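Side-chain contacts in hexokinase (PDB 1BDG), which probably catalyses the ATP-dependent phosphorylation of glucose and other hexoses to hexose 6-phosphates, the entry step of glycolysis: residues A[160-165]-A[218-223]; A[194-199]-A[247-252]. All coordinates share one frame; numbering follows the deposited sequence.

Interaction 1: A[160-165]-A[218-223]. With GLC (alpha-D-glucopyranose), chain B; SO4 (sulfate ion), chain C.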
loop_
_atom_site.group_PDB
_atom_site.type_symbol
_atom_site.label_atom_id
_atom_site.label_comp_id
_atom_site.label_asym_id
_atom_site.label_seq_id
_atom_site.Cartn_x
_atom_site.Cartn_y
_atom_site.Cartn_z
ATOM N N TRP A 160 -5.358 4.824 12.119
ATOM C CA TRP A 160 -5.670 5.199 10.754
ATOM C C TRP A 160 -4.359 5.568 10.098
ATOM O O TRP A 160 -3.552 6.311 10.686
ATOM C CB TRP A 160 -6.574 6.441 10.694
ATOM C CG TRP A 160 -8.072 6.250 10.849
ATOM C CD1 TRP A 160 -8.855 6.847 11.775
ATOM C CD2 TRP A 160 -8.962 5.504 9.997
ATOM N NE1 TRP A 160 -10.170 6.537 11.558
ATOM C CE2 TRP A 160 -10.267 5.716 10.471
ATOM C CE3 TRP A 160 -8.779 4.683 8.877
ATOM C CZ2 TRP A 160 -11.396 5.140 9.866
ATOM C CZ3 TRP A 160 -9.909 4.109 8.271
ATOM C CH2 TRP A 160 -11.193 4.341 8.768
ATOM N N THR A 161 -4.134 5.039 8.899
ATOM C CA THR A 161 -2.941 5.370 8.147
ATOM C C THR A 161 -3.485 6.042 6.898
ATOM O O THR A 161 -4.705 6.160 6.741
ATOM C CB THR A 161 -2.143 4.115 7.768
ATOM O OG1 THR A 161 -2.930 3.278 6.914
ATOM C CG2 THR A 161 -1.751 3.342 9.011
ATOM N N LYS A 162 -2.599 6.545 6.048
ATOM C CA LYS A 162 -3.010 7.175 4.803
ATOM C C LYS A 162 -3.771 8.497 4.945
ATOM O O LYS A 162 -3.375 9.361 5.731
ATOM C CB LYS A 162 -3.771 6.162 3.931
ATOM C CG LYS A 162 -2.851 5.110 3.338
ATOM C CD LYS A 162 -3.553 4.139 2.451
ATOM C CE LYS A 162 -4.201 3.050 3.232
ATOM N NZ LYS A 162 -4.444 1.855 2.360
ATOM N N GLY A 163 -4.830 8.679 4.160
ATOM C CA GLY A 163 -5.584 9.918 4.217
ATOM C C GLY A 163 -6.824 9.916 5.101
ATOM O O GLY A 163 -7.696 10.780 4.941
ATOM N N PHE A 164 -6.921 8.955 6.018
ATOM C CA PHE A 164 -8.077 8.863 6.899
ATOM C C PHE A 164 -7.813 9.399 8.310
ATOM O O PHE A 164 -6.690 9.334 8.821
ATOM C CB PHE A 164 -8.554 7.422 7.002
ATOM C CG PHE A 164 -9.257 6.911 5.779
ATOM C CD1 PHE A 164 -8.615 6.875 4.543
ATOM C CD2 PHE A 164 -10.539 6.384 5.880
ATOM C CE1 PHE A 164 -9.243 6.311 3.419
ATOM C CE2 PHE A 164 -11.168 5.826 4.774
ATOM C CZ PHE A 164 -10.520 5.787 3.545
ATOM N N SER A 165 -8.867 9.934 8.925
ATOM C CA SER A 165 -8.828 10.474 10.290
ATOM C C SER A 165 -10.238 10.627 10.822
ATOM O O SER A 165 -10.561 11.645 11.413
ATOM C CB SER A 165 -8.101 11.828 10.353
ATOM O OG SER A 165 -8.675 12.775 9.473
ATOM N N VAL A 218 1.777 -2.248 -3.366
ATOM C CA VAL A 218 2.580 -1.059 -3.582
ATOM C C VAL A 218 1.716 -0.057 -4.359
ATOM O O VAL A 218 1.836 0.101 -5.574
ATOM C CB VAL A 218 3.954 -1.382 -4.281
ATOM C CG1 VAL A 218 4.894 -2.095 -3.294
ATOM C CG2 VAL A 218 3.774 -2.269 -5.501
ATOM N N GLY A 219 0.785 0.569 -3.648
ATOM C CA GLY A 219 -0.126 1.522 -4.263
ATOM C C GLY A 219 -0.200 2.794 -3.456
ATOM O O GLY A 219 0.831 3.398 -3.195
ATOM N N THR A 220 -1.397 3.217 -3.065
ATOM C CA THR A 220 -1.537 4.434 -2.259
ATOM C C THR A 220 -0.655 4.260 -1.015
ATOM O O THR A 220 -0.057 5.219 -0.513
ATOM C CB THR A 220 -3.026 4.694 -1.861
ATOM O OG1 THR A 220 -3.798 4.955 -3.043
ATOM C CG2 THR A 220 -3.145 5.902 -0.937
ATOM N N GLY A 221 -0.500 2.998 -0.617
ATOM C CA GLY A 221 0.311 2.625 0.524
ATOM C C GLY A 221 1.030 1.305 0.286
ATOM O O GLY A 221 0.669 0.560 -0.614
ATOM N N THR A 222 2.070 1.025 1.062
ATOM C CA THR A 222 2.809 -0.210 0.897
ATOM C C THR A 222 2.668 -1.086 2.126
ATOM O O THR A 222 2.555 -0.590 3.261
ATOM C CB THR A 222 4.303 0.043 0.553
ATOM O OG1 THR A 222 4.938 -1.199 0.242
ATOM C CG2 THR A 222 5.049 0.701 1.699
ATOM N N ASN A 223 2.600 -2.391 1.883
ATOM C CA ASN A 223 2.462 -3.388 2.936
ATOM C C ASN A 223 2.533 -4.770 2.294
ATOM O O ASN A 223 2.217 -4.919 1.124
ATOM C CB ASN A 223 1.135 -3.218 3.671
ATOM C CG ASN A 223 1.050 -4.057 4.912
ATOM O OD1 ASN A 223 2.004 -4.724 5.277
ATOM N ND2 ASN A 223 -0.090 -4.035 5.570
HETATM C C1 GLC B . -1.341 1.263 4.477
HETATM C C2 GLC B . -2.185 0.514 5.509
HETATM C C3 GLC B . -2.003 -0.976 5.333
HETATM C C4 GLC B . -2.338 -1.365 3.904
HETATM C C5 GLC B . -1.465 -0.576 2.952
HETATM C C6 GLC B . -1.790 -0.867 1.499
HETATM O O1 GLC B . -0.015 0.892 4.654
HETATM O O2 GLC B . -1.794 0.875 6.832
HETATM O O3 GLC B . -2.850 -1.683 6.226
HETATM O O4 GLC B . -2.133 -2.746 3.723
HETATM O O5 GLC B . -1.688 0.820 3.159
HETATM O O6 GLC B . -2.859 -0.067 1.039
HETATM S S SO4 C . -4.472 0.904 -4.050
HETATM O O1 SO4 C . -3.889 1.170 -5.352
HETATM O O2 SO4 C . -5.856 0.524 -4.186
HETATM O O3 SO4 C . -3.755 -0.167 -3.400
HETATM O O4 SO4 C . -4.386 2.084 -3.235
#
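Lys162 and Thr220 supply the van der Waals part of this contact. Lys162 CD lies 3.8 Å from Thr220 CG2, and the two side chains cross at about a right angle. The lysine chain bends at chi3 (-83°), which turns CE and NZ away from the threonine methyl and into the sugar site.

Hydrogen bonds to glucose do the rest. Lys162 NZ donates to GLC O6 at 2.8 Å and to the ring oxygen GLC O5 at 3.1 Å. Thr161 OG1 donates to GLC O2 at 2.7 Å. From the other segment, Asn223 ND2 reaches GLC O4 at 3.0 Å.

The site is the cleft of the hexokinase fold, a member of the actin-like ATPase clan. Residues 160-165 come from the predicted small subdomain and make a type II' turn from Thr161 to Phe164. Residues 218-223 come from the predicted large subdomain and link strands 212-218 and 222-229. Phe145 adds a cation-pi contact to Lys162.

Anion binding lies on the far side of Thr220 from its methyl. Thr220 OG1 donates to SO4 O4 at 2.9 Å, and Thr220 N to the same SO4 O4 at 3.2 Å. Thr78, predicted to bind ATP, also bonds this sulfate, probably a crystallisation ion.

Interaction 2: A[194-199]-A[247-252]; sequences VVNDTV and NTEWGA. With GLC (alpha-D-glucopyranose), chain B.
Asn196 and Asn247 meet through their side-chain amides. Asn247 ND2 comes to 3.4 Å from Asn196 CG, and the amide planes are 35° apart. The two ND2 groups are also close, but both are donors, so this is packing. Asn247 OD1 accepts from Asn223 instead.

Residues 194-199 turn from strand 189-195 into helix 197-206, and 247-252 follow strand 243-247. Both face the sugar cleft. Asn196 OD1 caps the helix, accepting from Thr198 N at 3.3 Å, with the donor above the carbonyl plane. Asn196 OD1 takes a shorter bond from Thr198 OG1, 2.7 Å, in the plane and on a lone pair. Within 247-252, Asn247 ND2 gives Glu249 OE1 a weak bond.

Asn196 ND2 donates to GLC O3 almost straight (169°). Asp197 OD1 accepts from GLC O4 at 2.7 Å, and Asp197 OD2 from GLC O6 at 2.9 Å. Glu249 bends at chi2 (59°) and uses both carboxylate oxygens: OE1 accepts from GLC O3 at 2.8 Å and OE2 from GLC O2 at 2.7 Å.

GLC O3 thus donates to one segment and accepts from the other. With the N-cap holding the Asn196 oxygen, its NH2 is turned to the sugar, and the two carboxylates accept from four hydroxyls.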
loop_
_atom_site.group_PDB
_atom_site.type_symbol
_atom_site.label_atom_id
_atom_site.label_comp_id
_atom_site.label_asym_id
_atom_site.label_seq_id
_atom_site.Cartn_x
_atom_site.Cartn_y
_atom_site.Cartn_z
ATOM N N VAL A 194 -13.169 -9.690 8.298
ATOM C CA VAL A 194 -12.331 -8.536 8.090
ATOM C C VAL A 194 -11.003 -9.076 7.642
ATOM O O VAL A 194 -10.361 -9.856 8.341
ATOM C CB VAL A 194 -12.146 -7.692 9.354
ATOM C CG1 VAL A 194 -11.421 -6.405 9.001
ATOM C CG2 VAL A 194 -13.494 -7.387 9.956
ATOM N N VAL A 195 -10.608 -8.654 6.455
ATOM C CA VAL A 195 -9.368 -9.067 5.849
ATOM C C VAL A 195 -8.651 -7.797 5.404
ATOM O O VAL A 195 -9.281 -6.798 5.036
ATOM C CB VAL A 195 -9.670 -9.971 4.633
ATOM C CG1 VAL A 195 -8.462 -10.091 3.726
ATOM C CG2 VAL A 195 -10.120 -11.336 5.106
ATOM N N ASN A 196 -7.335 -7.802 5.537
ATOM C CA ASN A 196 -6.508 -6.680 5.101
ATOM C C ASN A 196 -6.302 -6.827 3.563
ATOM O O ASN A 196 -6.447 -7.922 3.008
ATOM C CB ASN A 196 -5.182 -6.744 5.860
ATOM C CG ASN A 196 -4.296 -5.564 5.589
ATOM O OD1 ASN A 196 -3.360 -5.642 4.786
ATOM N ND2 ASN A 196 -4.576 -4.462 6.253
ATOM N N ASP A 197 -5.979 -5.754 2.861
ATOM C CA ASP A 197 -5.792 -5.894 1.424
ATOM C C ASP A 197 -4.674 -6.860 1.048
ATOM O O ASP A 197 -4.858 -7.674 0.159
ATOM C CB ASP A 197 -5.642 -4.544 0.703
ATOM C CG ASP A 197 -4.553 -3.656 1.291
ATOM O OD1 ASP A 197 -3.635 -4.144 1.970
ATOM O OD2 ASP A 197 -4.599 -2.442 1.057
ATOM N N THR A 198 -3.548 -6.836 1.757
ATOM C CA THR A 198 -2.449 -7.743 1.437
ATOM C C THR A 198 -2.918 -9.184 1.520
ATOM O O THR A 198 -2.662 -9.987 0.612
ATOM C CB THR A 198 -1.321 -7.572 2.406
ATOM O OG1 THR A 198 -1.853 -7.551 3.726
ATOM C CG2 THR A 198 -0.587 -6.290 2.136
ATOM N N VAL A 199 -3.640 -9.486 2.603
ATOM C CA VAL A 199 -4.190 -10.825 2.861
ATOM C C VAL A 199 -5.143 -11.190 1.718
ATOM O O VAL A 199 -5.027 -12.264 1.121
ATOM C CB VAL A 199 -4.916 -10.882 4.241
ATOM C CG1 VAL A 199 -5.258 -12.304 4.602
ATOM C CG2 VAL A 199 -4.025 -10.296 5.319
ATOM N N ASN A 247 0.026 -10.225 8.746
ATOM C CA ASN A 247 -0.085 -8.896 8.160
ATOM C C ASN A 247 1.058 -8.111 8.816
ATOM O O ASN A 247 0.962 -7.658 9.967
ATOM C CB ASN A 247 -1.439 -8.274 8.487
ATOM C CG ASN A 247 -1.560 -6.839 8.011
ATOM O OD1 ASN A 247 -0.756 -6.351 7.226
ATOM N ND2 ASN A 247 -2.580 -6.161 8.486
ATOM N N THR A 248 2.161 -8.002 8.085
ATOM C CA THR A 248 3.363 -7.341 8.566
ATOM C C THR A 248 3.111 -5.917 8.981
ATOM O O THR A 248 3.483 -5.521 10.077
ATOM C CB THR A 248 4.465 -7.377 7.502
ATOM O OG1 THR A 248 4.078 -6.560 6.392
ATOM C CG2 THR A 248 4.673 -8.804 7.024
ATOM N N GLU A 249 2.475 -5.158 8.098
ATOM C CA GLU A 249 2.164 -3.757 8.350
ATOM C C GLU A 249 3.518 -3.039 8.506
ATOM O O GLU A 249 3.773 -2.325 9.483
ATOM C CB GLU A 249 1.277 -3.650 9.591
ATOM C CG GLU A 249 0.425 -2.388 9.678
ATOM C CD GLU A 249 -0.543 -2.194 8.513
ATOM O OE1 GLU A 249 -1.494 -2.988 8.358
ATOM O OE2 GLU A 249 -0.367 -1.210 7.771
ATOM N N TRP A 250 4.363 -3.245 7.489
ATOM C CA TRP A 250 5.716 -2.704 7.408
ATOM C C TRP A 250 5.815 -1.221 7.092
ATOM O O TRP A 250 6.912 -0.650 7.080
ATOM C CB TRP A 250 6.559 -3.512 6.404
ATOM C CG TRP A 250 6.268 -3.301 4.912
ATOM C CD1 TRP A 250 5.535 -2.297 4.342
ATOM C CD2 TRP A 250 6.762 -4.094 3.822
ATOM N NE1 TRP A 250 5.546 -2.413 2.979
ATOM C CE2 TRP A 250 6.290 -3.505 2.629
ATOM C CE3 TRP A 250 7.563 -5.238 3.743
ATOM C CZ2 TRP A 250 6.597 -4.023 1.359
ATOM C CZ3 TRP A 250 7.870 -5.752 2.480
ATOM C CH2 TRP A 250 7.387 -5.144 1.307
ATOM N N GLY A 251 4.690 -0.603 6.757
ATOM C CA GLY A 251 4.721 0.818 6.482
ATOM C C GLY A 251 5.259 1.510 7.721
ATOM O O GLY A 251 5.902 2.558 7.644
ATOM N N ALA A 252 5.018 0.902 8.874
ATOM C CA ALA A 252 5.481 1.460 10.132
ATOM C C ALA A 252 6.975 1.312 10.398
ATOM O O ALA A 252 7.448 1.803 11.412
ATOM C CB ALA A 252 4.684 0.888 11.284
HETATM C C1 GLC B . -1.341 1.263 4.477
HETATM C C2 GLC B . -2.185 0.514 5.509
HETATM C C3 GLC B . -2.003 -0.976 5.333
HETATM C C4 GLC B . -2.338 -1.365 3.904
HETATM C C5 GLC B . -1.465 -0.576 2.952
HETATM C C6 GLC B . -1.790 -0.867 1.499
HETATM O O1 GLC B . -0.015 0.892 4.654
HETATM O O2 GLC B . -1.794 0.875 6.832
HETATM O O3 GLC B . -2.850 -1.683 6.226
HETATM O O4 GLC B . -2.133 -2.746 3.723
HETATM O O5 GLC B . -1.688 0.820 3.159
HETATM O O6 GLC B . -2.859 -0.067 1.039
#

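How the interactions relate
Interactions 1 and 2 lie about 10 Å apart, centre to centre, and both touch the same glucose. Their segments alternate along the chain: 160-165, 194-199, 218-223, 247-252. Residues 160-165 belong to the predicted small subdomain, and 194-199 run across its predicted border with the large one. The other two segments belong to the predicted large subdomain. They adjoin neighbouring strands of the six-stranded sheet: 218-223 enters strand 222-229, while residues 247-252 leave strand 243-247. Asn223 joins the two contacts directly: Asn223 OD1 lies 2.9 Å from Glu249 N, and Asn223 ND2 lies 2.9 Å from Asn247 OD1. The sugar is therefore bonded from both subdomains, consistent with a closed cleft around it.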